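Local coordinates for carbohydrate deacetylase Agd3 (Neosartorya fumigata, PDB 6NWZ), which probably removes N-acetyl groups from the exopolysaccharide galactosaminogalactan, and is required for biofilm formation by the fungus, at residues 188-191 with 196-199; 282-287 with 573-578; 356-361 with 388-393; 470-475 with 606-611. All coordinates share one frame; numbering follows the deposited sequence.

Interaction 1 of 4, residues 188-191 with 196-199; sequences FAPN and TAST
The Phe188 ring meets the hydroxyl of Ser198 at its edge, near the ring plane, with Phe188 CD2 3.6 Å from Ser198 OG. The carbonyl oxygen of Thr199 reaches the same flank obliquely, lying 3.7 Å from Phe188 CD2, and His171, from outside the two segments, meets the ring with its plane turned by about 30°. Phe188 and Ser198 project onto the same face of the sheet because they form an antiparallel hydrogen-bonded pair. Phe188 N donates to Ser198 O at 2.7 Å, and Ser198 N returns a bond to Phe188 O at 3.1 Å. Ser198 places OG between its backbone N and carbonyl carbon (chi1 58°), which swings the hydroxyl to within 3.4 Å of Phe188 CB; a side chain this small fits beside the large phenyl ring. Next to the pair, the CA-H of Ala197 makes a further contact with Phe188 O, and Ala197 CB lies 4.2 Å from Pro190 CD. Proline suits the place where the ladder of backbone bonds stops: its nitrogen carries no hydrogen to donate, while Pro190 CG packs 3.6 Å from Ala197 N. Pro190, Thr196 and Ala197 are exposed, whereas Phe188 and Ser198 are buried. The contact closes a beta hairpin in the CBM87 region, joining the end of strand 182-188 to the start of strand 198-206. Farther along the hairpin Thr199 OG1 bonds to Glu184, and Ala189 bonds through its backbone to Leu144, at the start of strand 144-147.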
loop_
_atom_site.group_PDB
_atom_site.type_symbol
_atom_site.label_atom_id
_atom_site.label_comp_id
_atom_site.label_asym_id
_atom_site.label_seq_id
_atom_site.Cartn_x
_atom_site.Cartn_y
_atom_site.Cartn_z
ATOM N N PHE A 188 15.877 17.300 -15.138
ATOM C CA PHE A 188 16.194 17.963 -13.881
ATOM C C PHE A 188 15.923 19.455 -14.010
ATOM O O PHE A 188 16.424 20.109 -14.930
ATOM C CB PHE A 188 17.657 17.742 -13.494
ATOM C CG PHE A 188 17.987 16.324 -13.139
ATOM C CD1 PHE A 188 17.302 15.671 -12.129
ATOM C CD2 PHE A 188 18.992 15.644 -13.812
ATOM C CE1 PHE A 188 17.609 14.363 -11.797
ATOM C CE2 PHE A 188 19.307 14.337 -13.482
ATOM C CZ PHE A 188 18.611 13.694 -12.475
ATOM N N ALA A 189 15.136 19.990 -13.085
ATOM C CA ALA A 189 14.866 21.413 -13.067
ATOM C C ALA A 189 16.093 22.178 -12.577
ATOM O O ALA A 189 16.949 21.622 -11.884
ATOM C CB ALA A 189 13.667 21.711 -12.170
ATOM N N PRO A 190 16.211 23.453 -12.939
ATOM C CA PRO A 190 17.273 24.281 -12.361
ATOM C C PRO A 190 17.097 24.414 -10.856
ATOM O O PRO A 190 16.009 24.224 -10.307
ATOM C CB PRO A 190 17.102 25.630 -13.069
ATOM C CG PRO A 190 16.398 25.296 -14.346
ATOM C CD PRO A 190 15.484 24.154 -14.012
ATOM N N ASN A 191 18.199 24.737 -10.179
ATOM C CA ASN A 191 18.173 24.888 -8.731
ATOM C C ASN A 191 19.271 25.839 -8.274
ATOM O O ASN A 191 19.691 26.715 -9.034
ATOM C CB ASN A 191 18.316 23.527 -8.042
ATOM C CG ASN A 191 19.635 22.844 -8.357
ATOM O OD1 ASN A 191 20.329 23.212 -9.304
ATOM N ND2 ASN A 191 19.984 21.835 -7.564
ATOM N N THR A 196 20.427 25.887 -15.420
ATOM C CA THR A 196 19.679 25.416 -16.574
ATOM C C THR A 196 19.185 23.996 -16.340
ATOM O O THR A 196 19.770 23.234 -15.565
ATOM C CB THR A 196 20.533 25.453 -17.843
ATOM O OG1 THR A 196 21.617 24.528 -17.708
ATOM C CG2 THR A 196 21.099 26.842 -18.057
ATOM N N ALA A 197 18.103 23.643 -17.029
ATOM C CA ALA A 197 17.588 22.288 -16.961
ATOM C C ALA A 197 18.572 21.316 -17.613
ATOM O O ALA A 197 19.515 21.708 -18.305
ATOM C CB ALA A 197 16.218 22.200 -17.631
ATOM N N SER A 198 18.340 20.028 -17.382
ATOM C CA SER A 198 19.237 18.998 -17.885
ATOM C C SER A 198 18.479 17.681 -17.972
ATOM O O SER A 198 17.387 17.528 -17.418
ATOM C CB SER A 198 20.479 18.853 -17.000
ATOM O OG SER A 198 20.114 18.551 -15.665
ATOM N N THR A 199 19.090 16.723 -18.664
ATOM C CA THR A 199 18.466 15.432 -18.913
ATOM C C THR A 199 18.627 14.513 -17.710
ATOM O O THR A 199 19.727 14.366 -17.169
ATOM C CB THR A 199 19.077 14.782 -20.151
ATOM O OG1 THR A 199 18.747 15.560 -21.309
ATOM C CG2 THR A 199 18.553 13.367 -20.317
#

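Interaction 2 of 4, residues 282-287 with 573-578; sequences SAWVPT and WVETIV
Trp284 reaches from helix 275-289 to Val574 and Glu575 of helix 569-584. CG stands anti to the backbone N (chi1 166°), and this carries the indole across from its CB, which already points at the other helix. Along the pyrrole edge, Trp284 CD1 passes 3.8 Å from Glu575 OE2, and the next atom, Trp284 NE1, donates to the same OE2 at 2.9 Å. That bond is moderately bent, 156° at the hydrogen, and the oxygen, tilted slightly from the indole plane, receives it on its anti lone pair. Farther round the rim the partner changes to an aliphatic one: Trp284 CZ2 lies 3.9 Å from Val574 CG1, and at the tip Trp284 CH2 is 3.6 Å from that methyl and 3.7 Å from Val574 CB. The branched valine therefore abuts the edge of the six-membered ring. Glu575 folds back at chi2 (-75°) to bring its carboxylate to NE1, while its other oxygen, OE1, bonds to Gln579 and forms a salt bridge with Lys291. Tryptophan suits this place because one flat group offers both a hydrogen-bond donor and a hydrocarbon rim. All three residues are buried, so the indole N-H and the lysine would be expected to stabilise the carboxylate in its charged form.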
loop_
_atom_site.group_PDB
_atom_site.type_symbol
_atom_site.label_atom_id
_atom_site.label_comp_id
_atom_site.label_asym_id
_atom_site.label_seq_id
_atom_site.Cartn_x
_atom_site.Cartn_y
_atom_site.Cartn_z
ATOM N N SER A 282 -19.747 13.291 6.967
ATOM C CA SER A 282 -20.605 12.732 5.926
ATOM C C SER A 282 -20.657 13.646 4.711
ATOM O O SER A 282 -20.512 13.192 3.570
ATOM C CB SER A 282 -22.014 12.495 6.470
ATOM O OG SER A 282 -22.001 11.576 7.544
ATOM N N ALA A 283 -20.867 14.944 4.940
ATOM C CA ALA A 283 -20.945 15.886 3.830
ATOM C C ALA A 283 -19.629 15.967 3.074
ATOM O O ALA A 283 -19.613 16.303 1.884
ATOM C CB ALA A 283 -21.350 17.263 4.348
ATOM N N TRP A 284 -18.521 15.643 3.738
ATOM C CA TRP A 284 -17.200 15.779 3.145
ATOM C C TRP A 284 -16.798 14.571 2.309
ATOM O O TRP A 284 -15.923 14.700 1.445
ATOM C CB TRP A 284 -16.172 16.034 4.253
ATOM C CG TRP A 284 -14.746 15.868 3.846
ATOM C CD1 TRP A 284 -13.947 16.798 3.247
ATOM C CD2 TRP A 284 -13.938 14.700 4.027
ATOM N NE1 TRP A 284 -12.689 16.277 3.037
ATOM C CE2 TRP A 284 -12.660 14.991 3.508
ATOM C CE3 TRP A 284 -14.173 13.435 4.574
ATOM C CZ2 TRP A 284 -11.623 14.064 3.521
ATOM C CZ3 TRP A 284 -13.143 12.518 4.585
ATOM C CH2 TRP A 284 -11.883 12.836 4.063
ATOM N N VAL A 285 -17.424 13.411 2.526
ATOM C CA VAL A 285 -17.037 12.213 1.777
ATOM C C VAL A 285 -17.285 12.369 0.279
ATOM O O VAL A 285 -16.364 12.090 -0.506
ATOM C CB VAL A 285 -17.712 10.968 2.381
ATOM C CG1 VAL A 285 -17.499 9.758 1.488
ATOM C CG2 VAL A 285 -17.148 10.698 3.765
ATOM N N PRO A 286 -18.461 12.814 -0.186
ATOM C CA PRO A 286 -18.597 13.072 -1.631
ATOM C C PRO A 286 -17.676 14.166 -2.136
ATOM O O PRO A 286 -17.267 14.132 -3.305
ATOM C CB PRO A 286 -20.076 13.458 -1.786
ATOM C CG PRO A 286 -20.530 13.834 -0.423
ATOM C CD PRO A 286 -19.748 12.976 0.510
ATOM N N THR A 287 -17.322 15.130 -1.284
ATOM C CA THR A 287 -16.428 16.205 -1.703
ATOM C C THR A 287 -15.048 15.667 -2.064
ATOM O O THR A 287 -14.486 16.019 -3.108
ATOM C CB THR A 287 -16.317 17.251 -0.595
ATOM O OG1 THR A 287 -17.610 17.812 -0.335
ATOM C CG2 THR A 287 -15.349 18.352 -1.000
ATOM N N TRP A 573 -5.446 15.207 6.766
ATOM C CA TRP A 573 -4.514 14.184 6.311
ATOM C C TRP A 573 -4.972 13.592 4.984
ATOM O O TRP A 573 -4.185 13.482 4.036
ATOM C CB TRP A 573 -4.369 13.097 7.381
ATOM C CG TRP A 573 -3.367 12.020 7.040
ATOM C CD1 TRP A 573 -2.046 11.989 7.389
ATOM C CD2 TRP A 573 -3.609 10.821 6.289
ATOM N NE1 TRP A 573 -1.453 10.851 6.902
ATOM C CE2 TRP A 573 -2.390 10.116 6.223
ATOM C CE3 TRP A 573 -4.737 10.277 5.666
ATOM C CZ2 TRP A 573 -2.267 8.895 5.560
ATOM C CZ3 TRP A 573 -4.613 9.061 5.010
ATOM C CH2 TRP A 573 -3.385 8.386 4.960
ATOM N N VAL A 574 -6.252 13.226 4.892
ATOM C CA VAL A 574 -6.776 12.646 3.660
ATOM C C VAL A 574 -6.688 13.651 2.516
ATOM O O VAL A 574 -6.299 13.303 1.396
ATOM C CB VAL A 574 -8.217 12.144 3.879
ATOM C CG1 VAL A 574 -8.807 11.593 2.583
ATOM C CG2 VAL A 574 -8.240 11.083 4.971
ATOM N N GLU A 575 -7.032 14.913 2.778
ATOM C CA GLU A 575 -6.898 15.941 1.749
ATOM C C GLU A 575 -5.461 16.030 1.248
ATOM O O GLU A 575 -5.217 16.115 0.039
ATOM C CB GLU A 575 -7.367 17.296 2.286
ATOM C CG GLU A 575 -8.873 17.405 2.468
ATOM C CD GLU A 575 -9.616 17.572 1.154
ATOM O OE1 GLU A 575 -8.954 17.805 0.122
ATOM O OE2 GLU A 575 -10.861 17.475 1.155
ATOM N N THR A 576 -4.493 16.004 2.165
ATOM C CA THR A 576 -3.093 16.078 1.763
ATOM C C THR A 576 -2.704 14.875 0.914
ATOM O O THR A 576 -2.047 15.019 -0.123
ATOM C CB THR A 576 -2.205 16.174 3.003
ATOM O OG1 THR A 576 -2.467 17.411 3.677
ATOM C CG2 THR A 576 -0.726 16.080 2.628
ATOM N N ILE A 577 -3.127 13.683 1.328
ATOM C CA ILE A 577 -2.696 12.464 0.656
ATOM C C ILE A 577 -3.378 12.326 -0.703
ATOM O O ILE A 577 -2.725 12.023 -1.709
ATOM C CB ILE A 577 -2.958 11.250 1.567
ATOM C CG1 ILE A 577 -1.714 10.939 2.403
ATOM C CG2 ILE A 577 -3.389 10.033 0.769
ATOM C CD1 ILE A 577 -1.254 12.076 3.300
ATOM N N VAL A 578 -4.689 12.576 -0.761
ATOM C CA VAL A 578 -5.435 12.383 -2.003
ATOM C C VAL A 578 -4.988 13.378 -3.065
ATOM O O VAL A 578 -4.796 13.017 -4.233
ATOM C CB VAL A 578 -6.947 12.488 -1.742
ATOM C CG1 VAL A 578 -7.703 12.524 -3.062
ATOM C CG2 VAL A 578 -7.427 11.330 -0.868
#

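Interaction 3 of 4, residues 356-361 with 388-393; sequences TTYDWT and HTFTHE. With ZN (zinc ion), chain L.
A zinc-binding loop with two histidines four residues apart, segment 388-393, joins an aromatic cluster in which its Phe390 meets Tyr358 and Trp360. Phe390 sets CG anti to its backbone N (chi1 -170°), extending the ring so that its far end meets both partners. Its CE1 comes to the edge of the Tyr358 ring, close to that ring's plane, with Phe390 CE1 3.9 Å from Tyr358 CE2; the two planes stand almost perpendicular, at 84°. Phe390 CZ approaches Trp360 CZ3 at 3.8 Å, and there the planes are inclined by only 32°. Both pairs are oblique, so the three rings meet at angles without forming a regular stack. Trp360 also lays its CE3 over one face of Tyr358, toward the rim, which ties the two aromatics of segment 356-361 to each other. Large aromatic side chains suit a place where two irregular loops keep their backbones well apart, because they span the distance. The polar ends are satisfied farther out: Tyr358 OH bonds to Gln416, and Trp360 NE1 to the carbonyl of Gly326. Helices 306-313 and 400-417 border the cluster through Ile310 and Phe409. On the other side of the loop His388 NE2 binds the zinc ion at 2.2 Å and His392 NE2 at 2.4 Å, and Asp256 supplies a further ligand. An aspartate combined with two histidines from an H-x-x-x-H sequence is the metal-binding triad of carbohydrate esterase family 4 deacetylases, and the site here is consistent with it.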
loop_
_atom_site.group_PDB
_atom_site.type_symbol
_atom_site.label_atom_id
_atom_site.label_comp_id
_atom_site.label_asym_id
_atom_site.label_seq_id
_atom_site.Cartn_x
_atom_site.Cartn_y
_atom_site.Cartn_z
ATOM N N THR A 356 -23.983 -12.037 32.005
ATOM C CA THR A 356 -23.379 -13.148 31.279
ATOM C C THR A 356 -23.675 -13.106 29.788
ATOM O O THR A 356 -22.978 -13.769 29.012
ATOM C CB THR A 356 -23.858 -14.488 31.854
ATOM O OG1 THR A 356 -25.274 -14.618 31.672
ATOM C CG2 THR A 356 -23.539 -14.575 33.337
ATOM N N THR A 357 -24.680 -12.336 29.378
ATOM C CA THR A 357 -25.084 -12.226 27.984
ATOM C C THR A 357 -25.560 -10.801 27.741
ATOM O O THR A 357 -26.110 -10.160 28.641
ATOM C CB THR A 357 -26.181 -13.253 27.652
ATOM O OG1 THR A 357 -25.615 -14.570 27.656
ATOM C CG2 THR A 357 -26.820 -12.988 26.293
ATOM N N TYR A 358 -25.307 -10.294 26.534
ATOM C CA TYR A 358 -25.823 -8.985 26.154
ATOM C C TYR A 358 -27.327 -8.932 26.374
ATOM O O TYR A 358 -28.079 -9.698 25.764
ATOM C CB TYR A 358 -25.488 -8.682 24.692
ATOM C CG TYR A 358 -25.883 -7.283 24.273
ATOM C CD1 TYR A 358 -27.165 -7.007 23.819
ATOM C CD2 TYR A 358 -24.975 -6.232 24.346
ATOM C CE1 TYR A 358 -27.533 -5.731 23.447
ATOM C CE2 TYR A 358 -25.334 -4.949 23.972
ATOM C CZ TYR A 358 -26.617 -4.705 23.524
ATOM O OH TYR A 358 -26.990 -3.433 23.149
ATOM N N ASP A 359 -27.766 -8.022 27.252
ATOM C CA ASP A 359 -29.163 -7.985 27.674
ATOM C C ASP A 359 -29.692 -6.562 27.786
ATOM O O ASP A 359 -30.564 -6.290 28.617
ATOM C CB ASP A 359 -29.350 -8.708 29.011
ATOM C CG ASP A 359 -28.391 -8.215 30.090
ATOM O OD1 ASP A 359 -27.836 -7.101 29.959
ATOM O OD2 ASP A 359 -28.184 -8.958 31.074
ATOM N N TRP A 360 -29.187 -5.645 26.972
ATOM C CA TRP A 360 -29.627 -4.261 27.045
ATOM C C TRP A 360 -30.749 -4.001 26.047
ATOM O O TRP A 360 -30.824 -4.628 24.985
ATOM C CB TRP A 360 -28.459 -3.304 26.798
ATOM C CG TRP A 360 -27.538 -3.186 27.979
ATOM C CD1 TRP A 360 -27.710 -2.388 29.075
ATOM C CD2 TRP A 360 -26.307 -3.893 28.187
ATOM N NE1 TRP A 360 -26.663 -2.553 29.950
ATOM C CE2 TRP A 360 -25.788 -3.470 29.428
ATOM C CE3 TRP A 360 -25.594 -4.840 27.446
ATOM C CZ2 TRP A 360 -24.589 -3.962 29.943
ATOM C CZ3 TRP A 360 -24.402 -5.327 27.958
ATOM C CH2 TRP A 360 -23.913 -4.888 29.196
ATOM N N THR A 361 -31.625 -3.069 26.406
ATOM C CA THR A 361 -32.797 -2.753 25.608
ATOM C C THR A 361 -32.425 -1.928 24.384
ATOM O O THR A 361 -31.449 -1.173 24.389
ATOM C CB THR A 361 -33.812 -1.980 26.449
ATOM O OG1 THR A 361 -33.974 -2.638 27.710
ATOM C CG2 THR A 361 -35.162 -1.906 25.746
ATOM N N HIS A 388 -14.644 -3.403 17.153
ATOM C CA HIS A 388 -13.434 -3.015 17.870
ATOM C C HIS A 388 -13.483 -3.510 19.316
ATOM O O HIS A 388 -12.911 -2.888 20.217
ATOM C CB HIS A 388 -13.249 -1.498 17.809
ATOM C CG HIS A 388 -11.869 -1.033 18.160
ATOM N ND1 HIS A 388 -10.730 -1.612 17.643
ATOM C CD2 HIS A 388 -11.448 -0.028 18.964
ATOM C CE1 HIS A 388 -9.666 -0.990 18.122
ATOM N NE2 HIS A 388 -10.076 -0.024 18.926
ATOM N N THR A 389 -14.168 -4.643 19.531
ATOM C CA THR A 389 -14.502 -5.240 20.829
ATOM C C THR A 389 -15.507 -4.400 21.611
ATOM O O THR A 389 -15.710 -3.215 21.320
ATOM C CB THR A 389 -13.260 -5.488 21.691
ATOM O OG1 THR A 389 -12.703 -4.241 22.127
ATOM C CG2 THR A 389 -12.225 -6.275 20.911
ATOM N N PHE A 390 -16.146 -5.013 22.608
ATOM C CA PHE A 390 -17.262 -4.359 23.284
ATOM C C PHE A 390 -16.770 -3.261 24.222
ATOM O O PHE A 390 -17.147 -2.093 24.078
ATOM C CB PHE A 390 -18.099 -5.398 24.036
ATOM C CG PHE A 390 -19.400 -4.863 24.571
ATOM C CD1 PHE A 390 -20.382 -4.395 23.714
ATOM C CD2 PHE A 390 -19.647 -4.845 25.934
ATOM C CE1 PHE A 390 -21.582 -3.907 24.209
ATOM C CE2 PHE A 390 -20.844 -4.359 26.434
ATOM C CZ PHE A 390 -21.810 -3.889 25.572
ATOM N N THR A 391 -15.906 -3.610 25.174
ATOM C CA THR A 391 -15.480 -2.679 26.211
ATOM C C THR A 391 -14.093 -2.102 25.972
ATOM O O THR A 391 -13.625 -1.299 26.787
ATOM C CB THR A 391 -15.512 -3.364 27.583
ATOM O OG1 THR A 391 -14.350 -4.189 27.737
ATOM C CG2 THR A 391 -16.742 -4.233 27.700
ATOM N N HIS A 392 -13.427 -2.495 24.885
ATOM C CA HIS A 392 -12.061 -2.066 24.580
ATOM C C HIS A 392 -11.061 -2.581 25.614
ATOM O O HIS A 392 -10.029 -1.952 25.863
ATOM C CB HIS A 392 -11.968 -0.542 24.450
ATOM C CG HIS A 392 -10.707 -0.069 23.800
ATOM N ND1 HIS A 392 -9.482 -0.121 24.432
ATOM C CD2 HIS A 392 -10.478 0.459 22.575
ATOM C CE1 HIS A 392 -8.553 0.355 23.624
ATOM N NE2 HIS A 392 -9.131 0.714 22.491
ATOM N N GLU A 393 -11.352 -3.734 26.214
ATOM C CA GLU A 393 -10.435 -4.334 27.176
ATOM C C GLU A 393 -9.164 -4.799 26.478
ATOM O O GLU A 393 -9.221 -5.478 25.447
ATOM C CB GLU A 393 -11.097 -5.515 27.889
ATOM C CG GLU A 393 -10.175 -6.249 28.864
ATOM C CD GLU A 393 -10.825 -7.476 29.480
ATOM O OE1 GLU A 393 -11.943 -7.834 29.055
ATOM O OE2 GLU A 393 -10.219 -8.085 30.389
HETATM ZN ZN ZN L . -8.949 1.410 20.207
#

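Interaction 4 of 4, residues 470-475 with 606-611; sequences AMWPYF and QRDQCG
Trp472 and Asp608 form the tight part of this contact. Trp472 NE1 donates to Asp608 OD2 at 2.8 Å along a nearly straight line, 171° at the hydrogen, and the oxygen lies in the indole plane. The carboxylate itself is turned 45° from that plane and is met on its anti side. Asp608 CB adds an apolar touch, 3.8 Å from Trp472 CZ2, so that the short aspartate presses its methylene against the indole while its charged end takes the N-H. Gln609 makes the looser side. Exposed to solvent, it bends at chi2 (-61°) and brings Gln609 NE2 over the rim of one indole face, 3.3 Å from Trp472 CH2; the same nitrogen bonds to the carbonyl oxygen of Tyr605. A long, flexible side chain suits this exposed margin, since its amide nitrogen can touch the ring and also bond to a backbone carbonyl. Tyr605 also packs edge-to-face with Trp472, anchoring the indole to helix 594-607. Asp608 and Gln609 occupy the middle of a type I turn from Arg607 to Cys610, and Cys610 continues into a disulfide with Cys635. Asp608 OD2 is gripped twice, since Arg604 forms a salt bridge to the same oxygen that accepts the indole N-H. This pairing would be expected to favour an ionised carboxylate and to restrain OD2, giving a directional polar link even near the surface.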
loop_
_atom_site.group_PDB
_atom_site.type_symbol
_atom_site.label_atom_id
_atom_site.label_comp_id
_atom_site.label_asym_id
_atom_site.label_seq_id
_atom_site.Cartn_x
_atom_site.Cartn_y
_atom_site.Cartn_z
ATOM N N ALA A 470 6.480 -8.424 1.710
ATOM C CA ALA A 470 5.692 -7.334 2.272
ATOM C C ALA A 470 4.246 -7.379 1.797
ATOM O O ALA A 470 3.346 -6.891 2.492
ATOM C CB ALA A 470 6.327 -5.996 1.907
ATOM N N MET A 471 4.006 -7.959 0.623
ATOM C CA MET A 471 2.667 -8.037 0.057
ATOM C C MET A 471 1.801 -9.096 0.724
ATOM O O MET A 471 0.638 -9.249 0.337
ATOM C CB MET A 471 2.755 -8.311 -1.449
ATOM C CG MET A 471 3.610 -7.309 -2.216
ATOM S SD MET A 471 2.885 -5.659 -2.353
ATOM C CE MET A 471 4.359 -4.646 -2.311
ATOM N N TRP A 472 2.334 -9.822 1.720
ATOM C CA TRP A 472 1.625 -10.912 2.373
ATOM C C TRP A 472 1.221 -10.532 3.794
ATOM O O TRP A 472 1.898 -9.736 4.452
ATOM C CB TRP A 472 2.480 -12.184 2.434
ATOM C CG TRP A 472 2.868 -12.735 1.099
ATOM C CD1 TRP A 472 2.392 -12.353 -0.121
ATOM C CD2 TRP A 472 3.825 -13.769 0.850
ATOM N NE1 TRP A 472 2.993 -13.087 -1.116
ATOM C CE2 TRP A 472 3.877 -13.964 -0.546
ATOM C CE3 TRP A 472 4.644 -14.550 1.670
ATOM C CZ2 TRP A 472 4.712 -14.907 -1.135
ATOM C CZ3 TRP A 472 5.472 -15.484 1.083
ATOM C CH2 TRP A 472 5.500 -15.656 -0.306
ATOM N N PRO A 473 0.121 -11.083 4.294
ATOM C CA PRO A 473 -0.208 -10.921 5.708
ATOM C C PRO A 473 0.594 -11.891 6.564
ATOM O O PRO A 473 1.137 -12.888 6.086
ATOM C CB PRO A 473 -1.703 -11.247 5.758
ATOM C CG PRO A 473 -1.872 -12.265 4.668
ATOM C CD PRO A 473 -0.910 -11.855 3.573
ATOM N N TYR A 474 0.672 -11.566 7.851
ATOM C CA TYR A 474 1.313 -12.426 8.832
ATOM C C TYR A 474 0.298 -13.431 9.363
ATOM O O TYR A 474 -0.875 -13.103 9.554
ATOM C CB TYR A 474 1.898 -11.593 9.977
ATOM C CG TYR A 474 2.326 -12.398 11.185
ATOM C CD1 TYR A 474 3.575 -13.000 11.237
ATOM C CD2 TYR A 474 1.480 -12.549 12.279
ATOM C CE1 TYR A 474 3.968 -13.740 12.343
ATOM C CE2 TYR A 474 1.864 -13.287 13.387
ATOM C CZ TYR A 474 3.109 -13.879 13.415
ATOM O OH TYR A 474 3.491 -14.610 14.518
ATOM N N PHE A 475 0.750 -14.662 9.583
ATOM C CA PHE A 475 -0.104 -15.731 10.088
ATOM C C PHE A 475 0.392 -16.147 11.465
ATOM O O PHE A 475 1.570 -16.483 11.631
ATOM C CB PHE A 475 -0.123 -16.923 9.131
ATOM C CG PHE A 475 -0.820 -16.641 7.830
ATOM C CD1 PHE A 475 -2.205 -16.623 7.762
ATOM C CD2 PHE A 475 -0.092 -16.378 6.679
ATOM C CE1 PHE A 475 -2.857 -16.358 6.568
ATOM C CE2 PHE A 475 -0.737 -16.111 5.478
ATOM C CZ PHE A 475 -2.121 -16.102 5.424
ATOM N N GLN A 606 -1.796 -16.562 -1.747
ATOM C CA GLN A 606 -2.011 -17.922 -2.231
ATOM C C GLN A 606 -1.550 -18.089 -3.674
ATOM O O GLN A 606 -0.825 -19.038 -3.991
ATOM C CB GLN A 606 -3.481 -18.304 -2.083
ATOM C CG GLN A 606 -3.882 -18.627 -0.656
ATOM C CD GLN A 606 -5.314 -19.098 -0.550
ATOM O OE1 GLN A 606 -6.113 -18.907 -1.467
ATOM N NE2 GLN A 606 -5.648 -19.725 0.570
ATOM N N ARG A 607 -1.950 -17.175 -4.564
ATOM C CA ARG A 607 -1.535 -17.285 -5.959
ATOM C C ARG A 607 -0.030 -17.132 -6.133
ATOM O O ARG A 607 0.511 -17.585 -7.146
ATOM C CB ARG A 607 -2.262 -16.252 -6.823
ATOM C CG ARG A 607 -1.899 -14.812 -6.529
ATOM C CD ARG A 607 -2.511 -13.882 -7.562
ATOM N NE ARG A 607 -2.300 -12.481 -7.217
ATOM C CZ ARG A 607 -3.154 -11.756 -6.503
ATOM N NH1 ARG A 607 -4.278 -12.304 -6.064
ATOM N NH2 ARG A 607 -2.885 -10.490 -6.228
ATOM N N ASP A 608 0.657 -16.501 -5.177
ATOM C CA ASP A 608 2.112 -16.425 -5.243
ATOM C C ASP A 608 2.767 -17.775 -4.976
ATOM O O ASP A 608 3.948 -17.949 -5.289
ATOM C CB ASP A 608 2.638 -15.384 -4.251
ATOM C CG ASP A 608 2.398 -13.952 -4.710
ATOM O OD1 ASP A 608 1.905 -13.744 -5.843
ATOM O OD2 ASP A 608 2.706 -13.025 -3.930
ATOM N N GLN A 609 2.031 -18.726 -4.404
ATOM C CA GLN A 609 2.546 -20.068 -4.169
ATOM C C GLN A 609 2.336 -21.005 -5.350
ATOM O O GLN A 609 2.841 -22.131 -5.321
ATOM C CB GLN A 609 1.892 -20.680 -2.923
ATOM C CG GLN A 609 1.805 -19.744 -1.725
ATOM C CD GLN A 609 3.163 -19.282 -1.235
ATOM O OE1 GLN A 609 4.156 -20.002 -1.345
ATOM N NE2 GLN A 609 3.213 -18.072 -0.691
ATOM N N CYS A 610 1.603 -20.579 -6.379
ATOM C CA CYS A 610 1.346 -21.423 -7.538
ATOM C C CYS A 610 2.446 -21.352 -8.587
ATOM O O CYS A 610 2.485 -22.207 -9.480
ATOM C CB CYS A 610 0.014 -21.039 -8.191
ATOM S SG CYS A 610 -1.462 -21.341 -7.185
ATOM N N GLY A 611 3.333 -20.364 -8.510
ATOM C CA GLY A 611 4.338 -20.190 -9.539
ATOM C C GLY A 611 3.733 -19.895 -10.898
ATOM O O GLY A 611 4.016 -20.593 -11.875
#

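Overall arrangement
Interaction 1 lies in the CBM87 range, whereas the other three fall within the deacetylase range and are well separated from one another. Interactions 2 and 3 are buried, interaction 4 sits at the surface, and interaction 1 is half covered. Chemistry follows place: backbone bonds close the local hairpin of interaction 1, whereas interaction 3 joins loops purely through aromatic rings, on a loop whose other side binds zinc. Interactions 2 and 4 both pair an indole N-H with a carboxylate, one between two helices, the other between a loop and a turn. They involve successive helices, 569-584 and 594-607, yet their nearest atoms are about 17 Å apart.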